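Local coordinates for protein putative tagatose-6-phosphate ketose/aldose isomerase (Escherichia coli, PDB 3C3J) that is of unconfirmed function but belongs to the SIS family, with two SIS domains, each folded around a five-stranded parallel sheet, at residues A222-I227 with Q304-I309; A76-K81 with V186-T191. All blocks are in the same frame, centred on the assembly; numbering follows the deposited sequence.

Contact 1 (A222-I227 with Q304-I309)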
ATOM      1  N   ALA A 222      16.420  22.926   5.808  1.00 24.62           N
ATOM      2  CA  ALA A 222      17.260  22.760   4.619  1.00 23.93           C
ATOM      3  C   ALA A 222      16.423  22.744   3.341  1.00 23.50           C
ATOM      4  O   ALA A 222      15.234  22.428   3.366  1.00 23.11           O
ATOM      5  CB  ALA A 222      18.113  21.491   4.732  1.00 24.28           C
ATOM      6  N   PRO A 223      17.037  23.087   2.201  1.00 23.03           N
ATOM      7  CA  PRO A 223      16.276  23.200   0.967  1.00 22.56           C
ATOM      8  C   PRO A 223      16.017  21.836   0.275  1.00 22.21           C
ATOM      9  O   PRO A 223      16.232  21.680  -0.928  1.00 21.08           O
ATOM     10  CB  PRO A 223      17.156  24.112   0.126  1.00 23.23           C
ATOM     11  CG  PRO A 223      18.567  23.786   0.584  1.00 23.39           C
ATOM     12  CD  PRO A 223      18.462  23.431   2.023  1.00 22.97           C
ATOM     13  N   TRP A 224      15.529  20.864   1.033  1.00 21.28           N
ATOM     14  CA  TRP A 224      15.146  19.593   0.428  1.00 20.93           C
ATOM     15  C   TRP A 224      13.911  19.778  -0.460  1.00 20.31           C
ATOM     16  O   TRP A 224      13.081  20.662  -0.213  1.00 20.52           O
ATOM     17  CB  TRP A 224      14.911  18.503   1.489  1.00 20.75           C
ATOM     18  CG  TRP A 224      14.405  19.014   2.772  1.00 20.57           C
ATOM     19  CD1 TRP A 224      13.254  19.701   2.975  1.00 20.19           C
ATOM     20  CD2 TRP A 224      15.049  18.919   4.035  1.00 18.64           C
ATOM     21  NE1 TRP A 224      13.127  20.029   4.288  1.00 20.01           N
ATOM     22  CE2 TRP A 224      14.217  19.560   4.968  1.00 19.91           C
ATOM     23  CE3 TRP A 224      16.244  18.344   4.471  1.00 20.26           C
ATOM     24  CZ2 TRP A 224      14.534  19.647   6.315  1.00 20.60           C
ATOM     25  CZ3 TRP A 224      16.569  18.435   5.811  1.00 19.93           C
ATOM     26  CH2 TRP A 224      15.720  19.083   6.715  1.00 20.64           C
ATOM     27  N   LYS A 225      13.842  18.961  -1.508  1.00 19.81           N
ATOM     28  CA  LYS A 225      12.735  18.914  -2.458  1.00 19.55           C
ATOM     29  C   LYS A 225      11.945  17.597  -2.373  1.00 18.40           C
ATOM     30  O   LYS A 225      10.851  17.474  -2.942  1.00 17.53           O
ATOM     31  CB  LYS A 225      13.286  18.990  -3.874  1.00 20.89           C
ATOM     32  CG  LYS A 225      14.053  20.277  -4.176  1.00 23.14           C
ATOM     33  CD  LYS A 225      13.126  21.421  -4.480  1.00 27.70           C
ATOM     34  CE  LYS A 225      13.890  22.577  -5.175  1.00 29.78           C
ATOM     35  NZ  LYS A 225      14.581  22.125  -6.428  1.00 33.73           N
ATOM     36  N   ARG A 226      12.529  16.604  -1.724  1.00 16.96           N
ATOM     37  CA  ARG A 226      11.871  15.301  -1.552  1.00 16.64           C
ATOM     38  C   ARG A 226      12.091  14.849  -0.136  1.00 16.02           C
ATOM     39  O   ARG A 226      13.170  15.054   0.434  1.00 15.30           O
ATOM     40  CB  ARG A 226      12.439  14.254  -2.502  1.00 15.94           C
ATOM     41  CG  ARG A 226      12.334  14.646  -3.976  1.00 15.54           C
ATOM     42  CD  ARG A 226      12.927  13.598  -4.894  1.00 15.92           C
ATOM     43  NE  ARG A 226      12.629  13.884  -6.300  1.00 14.65           N
ATOM     44  CZ  ARG A 226      13.019  13.126  -7.332  1.00 16.55           C
ATOM     45  NH1 ARG A 226      12.693  13.479  -8.566  1.00 17.03           N
ATOM     46  NH2 ARG A 226      13.724  12.022  -7.135  1.00 17.12           N
ATOM     47  N   ILE A 227      11.054  14.243   0.425  1.00 15.20           N
ATOM     48  CA  ILE A 227      11.175  13.574   1.694  1.00 16.56           C
ATOM     49  C   ILE A 227      10.673  12.145   1.561  1.00 15.70           C
ATOM     50  O   ILE A 227       9.664  11.893   0.902  1.00 15.07           O
ATOM     51  CB  ILE A 227      10.446  14.333   2.840  1.00 15.97           C
ATOM     52  CG1 ILE A 227      10.670  13.617   4.172  1.00 16.81           C
ATOM     53  CG2 ILE A 227       8.975  14.510   2.562  1.00 19.45           C
ATOM     54  CD1 ILE A 227      10.358  14.474   5.381  1.00 18.85           C
ATOM     55  N   GLN A 304      24.282   9.881  -0.620  1.00 26.68           N
ATOM     56  CA  GLN A 304      23.711  10.600  -1.751  1.00 27.18           C
ATOM     57  C   GLN A 304      22.540  11.514  -1.395  1.00 25.64           C
ATOM     58  O   GLN A 304      22.299  12.505  -2.080  1.00 25.42           O
ATOM     59  CB  GLN A 304      23.416   9.652  -2.921  1.00 28.19           C
ATOM     60  CG  GLN A 304      22.114   8.912  -2.906  1.00 31.08           C
ATOM     61  CD  GLN A 304      22.187   7.584  -3.684  1.00 31.69           C
ATOM     62  OE1 GLN A 304      23.281   7.147  -4.086  1.00 39.68           O
ATOM     63  NE2 GLN A 304      21.035   6.930  -3.877  1.00 33.93           N
ATOM     64  N   ALA A 305      21.826  11.192  -0.323  1.00 24.03           N
ATOM     65  CA  ALA A 305      20.756  12.050   0.182  1.00 23.44           C
ATOM     66  C   ALA A 305      21.326  13.361   0.731  1.00 22.58           C
ATOM     67  O   ALA A 305      22.472  13.401   1.184  1.00 20.94           O
ATOM     68  CB  ALA A 305      19.968  11.329   1.272  1.00 21.94           C
HETATM   69  N   MSE A 306      20.526  14.423   0.695  1.00 22.18           N
HETATM   70  CA  MSE A 306      20.865  15.651   1.409  1.00 23.27           C
HETATM   71  C   MSE A 306      21.059  15.374   2.883  1.00 22.60           C
HETATM   72  O   MSE A 306      21.965  15.926   3.498  1.00 22.20           O
HETATM   73  CB  MSE A 306      19.771  16.700   1.243  1.00 23.06           C
HETATM   74  CG  MSE A 306      20.055  18.050   1.933  1.00 23.92           C
HETATM   75 SE   MSE A 306      18.718  19.427   1.429  1.00 31.00          SE
HETATM   76  CE  MSE A 306      19.554  20.072  -0.246  1.00 26.71           C
ATOM     77  N   ARG A 307      20.184  14.535   3.453  1.00 21.61           N
ATOM     78  CA  ARG A 307      20.246  14.175   4.871  1.00 21.46           C
ATOM     79  C   ARG A 307      19.535  12.849   5.120  1.00 19.82           C
ATOM     80  O   ARG A 307      18.476  12.613   4.535  1.00 19.01           O
ATOM     81  CB  ARG A 307      19.598  15.266   5.738  1.00 21.04           C
ATOM     82  CG  ARG A 307      19.973  15.173   7.214  1.00 22.69           C
ATOM     83  CD  ARG A 307      19.577  16.404   8.009  1.00 24.55           C
ATOM     84  NE  ARG A 307      20.210  17.615   7.474  1.00 29.13           N
ATOM     85  CZ  ARG A 307      19.878  18.866   7.791  1.00 30.73           C
ATOM     86  NH1 ARG A 307      18.918  19.117   8.678  1.00 32.75           N
ATOM     87  NH2 ARG A 307      20.522  19.887   7.218  1.00 31.52           N
ATOM     88  N   VAL A 308      20.122  12.015   5.983  1.00 18.74           N
ATOM     89  CA  VAL A 308      19.521  10.760   6.445  1.00 18.62           C
ATOM     90  C   VAL A 308      19.398  10.846   7.959  1.00 18.22           C
ATOM     91  O   VAL A 308      20.402  10.989   8.653  1.00 17.83           O
ATOM     92  CB  VAL A 308      20.332   9.514   6.067  1.00 18.51           C
ATOM     93  CG1 VAL A 308      19.619   8.203   6.581  1.00 18.15           C
ATOM     94  CG2 VAL A 308      20.557   9.444   4.532  1.00 19.02           C
ATOM     95  N   ILE A 309      18.162  10.782   8.468  1.00 17.66           N
ATOM     96  CA  ILE A 309      17.883  10.878   9.906  1.00 17.20           C
ATOM     97  C   ILE A 309      17.286   9.555  10.376  1.00 16.97           C
ATOM     98  O   ILE A 309      16.307   9.098   9.821  1.00 15.92           O
ATOM     99  CB  ILE A 309      16.876  12.014  10.228  1.00 17.56           C
ATOM    100  CG1 ILE A 309      17.397  13.369   9.771  1.00 18.19           C
ATOM    101  CG2 ILE A 309      16.525  12.075  11.717  1.00 16.81           C
ATOM    102  CD1 ILE A 309      16.409  14.488  10.038  1.00 17.09           C
TER
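M306, modelled as selenomethionine, points CB toward 222-227, and chi1 sets CG anti to the backbone N (-178°); the bend at chi3 (-85°) then places CE by P223. An unbranched, polarisable chain can lay its selenium against the backbone and CB of W224 while its methyl reaches the proline ring. SE sits 3.5 Å from W224 N and approaches the indole obliquely in a Met-aromatic contact, 5.2 Å from the centroid of the six-membered ring. CE meets CG of P223 at 3.9 Å, the two side chains crossing at about a right angle.

P223 centres an inverse gamma turn closed by a weak bond from W224 N to A222 O; the same oxygen lies over one face of the indole, offset toward the rim. CZ3 of W224 lies over one face of the R307 guanidinium, while R307 NH1 is at the indole edge, 3.8 Å from CH2; the planes are 79° apart. A222, ending at CB, touches both M306 SE and R307 NH2.

The contact lies where strands 226-231 and 307-312 of the second SIS domain's parallel sheet begin, across strand 276-281, where W224 rests on L277; W224 also touches Q353 of helix 335-356.

Contact 2 (A76-K81 with V186-T191)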
ATOM      1  N   ALA A  76      -4.053  -8.879  14.300  1.00 15.38           N
ATOM      2  CA  ALA A  76      -4.272 -10.227  13.796  1.00 16.36           C
ATOM      3  C   ALA A  76      -3.403 -11.233  14.570  1.00 16.83           C
ATOM      4  O   ALA A  76      -3.910 -12.252  15.060  1.00 17.62           O
ATOM      5  CB  ALA A  76      -3.950 -10.281  12.284  1.00 15.97           C
ATOM      6  N   SER A  77      -2.110 -10.941  14.679  1.00 17.59           N
ATOM      7  CA  SER A  77      -1.172 -11.876  15.288  1.00 18.64           C
ATOM      8  C   SER A  77      -1.335 -11.913  16.789  1.00 19.03           C
ATOM      9  O   SER A  77      -1.252 -12.990  17.382  1.00 19.18           O
ATOM     10  CB  SER A  77       0.281 -11.544  14.966  1.00 19.67           C
ATOM     11  OG  SER A  77       0.596 -10.216  15.320  1.00 22.98           O
ATOM     12  N   HIS A  78      -1.553 -10.753  17.396  1.00 18.67           N
ATOM     13  CA  HIS A  78      -1.726 -10.671  18.852  1.00 19.03           C
ATOM     14  C   HIS A  78      -2.959 -11.433  19.339  1.00 18.59           C
ATOM     15  O   HIS A  78      -2.896 -12.101  20.361  1.00 18.39           O
ATOM     16  CB  HIS A  78      -1.817  -9.224  19.312  1.00 19.56           C
ATOM     17  CG  HIS A  78      -1.756  -9.071  20.800  1.00 20.53           C
ATOM     18  ND1 HIS A  78      -2.871  -8.830  21.574  1.00 23.36           N
ATOM     19  CD2 HIS A  78      -0.710  -9.147  21.656  1.00 21.73           C
ATOM     20  CE1 HIS A  78      -2.508  -8.750  22.843  1.00 22.73           C
ATOM     21  NE2 HIS A  78      -1.203  -8.935  22.920  1.00 25.73           N
ATOM     22  N   THR A  79      -4.071 -11.306  18.616  1.00 17.92           N
ATOM     23  CA  THR A  79      -5.355 -11.905  19.011  1.00 18.76           C
ATOM     24  C   THR A  79      -5.622 -13.276  18.372  1.00 19.06           C
ATOM     25  O   THR A  79      -6.449 -14.038  18.870  1.00 20.29           O
ATOM     26  CB  THR A  79      -6.556 -10.985  18.623  1.00 17.98           C
ATOM     27  OG1 THR A  79      -6.677 -10.939  17.199  1.00 17.42           O
ATOM     28  CG2 THR A  79      -6.420  -9.571  19.180  1.00 17.35           C
ATOM     29  N   GLY A  80      -4.954 -13.576  17.254  1.00 19.16           N
ATOM     30  CA  GLY A  80      -5.277 -14.740  16.446  1.00 19.38           C
ATOM     31  C   GLY A  80      -6.602 -14.641  15.686  1.00 20.09           C
ATOM     32  O   GLY A  80      -7.093 -15.635  15.165  1.00 21.23           O
ATOM     33  N   LYS A  81      -7.189 -13.455  15.611  1.00 19.32           N
ATOM     34  CA  LYS A  81      -8.424 -13.255  14.867  1.00 19.18           C
ATOM     35  C   LYS A  81      -8.103 -12.688  13.495  1.00 18.17           C
ATOM     36  O   LYS A  81      -6.990 -12.214  13.238  1.00 17.37           O
ATOM     37  CB  LYS A  81      -9.375 -12.313  15.595  1.00 20.21           C
ATOM     38  CG  LYS A  81      -9.665 -12.660  17.069  1.00 22.36           C
ATOM     39  CD  LYS A  81     -10.248 -14.024  17.217  1.00 24.83           C
ATOM     40  CE  LYS A  81     -11.151 -14.149  18.477  1.00 27.78           C
ATOM     41  NZ  LYS A  81     -10.469 -13.626  19.698  1.00 31.68           N
ATOM     42  N   VAL A 186      -9.424  -1.316  22.656  1.00 14.15           N
ATOM     43  CA  VAL A 186     -10.645  -2.106  22.576  1.00 14.66           C
ATOM     44  C   VAL A 186     -10.295  -3.573  22.406  1.00 15.14           C
ATOM     45  O   VAL A 186     -10.842  -4.417  23.114  1.00 15.64           O
ATOM     46  CB  VAL A 186     -11.576  -1.649  21.414  1.00 14.29           C
ATOM     47  CG1 VAL A 186     -12.648  -2.742  21.107  1.00 14.24           C
ATOM     48  CG2 VAL A 186     -12.254  -0.270  21.771  1.00 14.61           C
ATOM     49  N   PHE A 187      -9.354  -3.884  21.508  1.00 15.66           N
ATOM     50  CA  PHE A 187      -9.093  -5.292  21.138  1.00 16.05           C
ATOM     51  C   PHE A 187      -7.933  -5.960  21.848  1.00 16.13           C
ATOM     52  O   PHE A 187      -7.879  -7.194  21.874  1.00 17.43           O
ATOM     53  CB  PHE A 187      -8.978  -5.420  19.607  1.00 16.15           C
ATOM     54  CG  PHE A 187     -10.260  -5.112  18.917  1.00 16.09           C
ATOM     55  CD1 PHE A 187     -11.281  -6.050  18.895  1.00 15.96           C
ATOM     56  CD2 PHE A 187     -10.492  -3.856  18.369  1.00 15.90           C
ATOM     57  CE1 PHE A 187     -12.498  -5.761  18.268  1.00 15.97           C
ATOM     58  CE2 PHE A 187     -11.696  -3.559  17.767  1.00 17.19           C
ATOM     59  CZ  PHE A 187     -12.720  -4.519  17.736  1.00 16.73           C
ATOM     60  N   ALA A 188      -7.026  -5.171  22.428  1.00 16.29           N
ATOM     61  CA  ALA A 188      -5.881  -5.711  23.165  1.00 16.24           C
ATOM     62  C   ALA A 188      -5.728  -5.035  24.543  1.00 16.27           C
ATOM     63  O   ALA A 188      -4.673  -4.522  24.877  1.00 16.32           O
ATOM     64  CB  ALA A 188      -4.623  -5.574  22.338  1.00 16.50           C
ATOM     65  N   PRO A 189      -6.790  -5.060  25.358  1.00 16.83           N
ATOM     66  CA  PRO A 189      -6.743  -4.309  26.624  1.00 17.09           C
ATOM     67  C   PRO A 189      -5.758  -4.854  27.653  1.00 17.88           C
ATOM     68  O   PRO A 189      -5.380  -4.152  28.593  1.00 17.89           O
ATOM     69  CB  PRO A 189      -8.172  -4.402  27.151  1.00 16.85           C
ATOM     70  CG  PRO A 189      -8.697  -5.664  26.576  1.00 17.35           C
ATOM     71  CD  PRO A 189      -8.087  -5.745  25.182  1.00 16.96           C
ATOM     72  N   GLU A 190      -5.338  -6.096  27.465  1.00 19.45           N
ATOM     73  CA  GLU A 190      -4.353  -6.693  28.361  1.00 20.82           C
ATOM     74  C   GLU A 190      -2.949  -6.128  28.118  1.00 21.10           C
ATOM     75  O   GLU A 190      -2.049  -6.343  28.939  1.00 21.50           O
ATOM     76  CB  GLU A 190      -4.388  -8.219  28.237  1.00 21.76           C
ATOM     77  CG  GLU A 190      -3.897  -8.801  26.911  1.00 24.16           C
ATOM     78  CD  GLU A 190      -4.863  -8.601  25.710  1.00 26.60           C
ATOM     79  OE1 GLU A 190      -6.023  -8.179  25.856  1.00 27.35           O
ATOM     80  OE2 GLU A 190      -4.456  -8.898  24.586  1.00 32.24           O
ATOM     81  N   THR A 191      -2.774  -5.419  26.996  1.00 20.15           N
ATOM     82  CA  THR A 191      -1.498  -4.859  26.555  1.00 20.08           C
ATOM     83  C   THR A 191      -1.581  -3.346  26.465  1.00 19.47           C
ATOM     84  O   THR A 191      -0.680  -2.634  26.921  1.00 18.83           O
ATOM     85  CB  THR A 191      -1.119  -5.407  25.143  1.00 20.83           C
ATOM     86  OG1 THR A 191      -1.073  -6.825  25.188  1.00 22.93           O
ATOM     87  CG2 THR A 191       0.238  -4.886  24.629  1.00 19.94           C
TER
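T79 faces the carbonyl of F187, and its side chain divides its work between the two segments. CB points toward 186-191, and from it the two branches part. The methyl CG2, anti to the carbonyl carbon of T79, lies 3.9 Å from F187 O, an ordinary van der Waals contact. The hydroxyl OG1 lies between the backbone N and the carbonyl carbon (chi1 68°) and serves its own chain: it accepts from K81 N at 3.0 Å, with an N-H...O angle of 158°, forming an ST turn, and it donates to L75 O, one helical turn back. Threonine suits this place because one branch is polar and the other apolar. G80 follows with positive phi, which favours glycine, as the helix gives way to the next strand.

One residue earlier, H78 extends its imidazole toward 186-191. The ring passes the small methyl of A188, and T191 slides past it in the opposite direction. H78 and E190 point tip to tip, but they are too close as modelled and the imidazole is probably turned over, so their exact pairing is doubtful. T191 N bonds to A188 O at 3.0 Å, closing a turn just after the helix end.

H78 also stacks on W74. The contact thus joins the C-terminal ends of helices 63-79 and 174-187 in the first SIS domain, while the large apolar ring of F187 suits its buried place among L45 of helix 23-49, L106 and I108 of strand 105-111, and F83 of strand 82-85, which it meets edge-to-face.

In the fold
Contact 2 comes first along the chain and closes before contact 1 opens. They lie on opposite sides of the chain's centre, with their own centres 38 Å apart and their nearest atoms about 25 Å apart, and they share no helix, strand or sheet. Each belongs to a different SIS domain, whose five-stranded parallel sheet has the same 2-1-3-4-5 strand order as the other. Contact 2 joins two helix ends beside the first sheet; contact 1 joins the approaches to two strands of the second. The protein therefore repeats one alpha/beta plan, and each contact ties together distant parts of the chain within its own domain rather than linking the two domains.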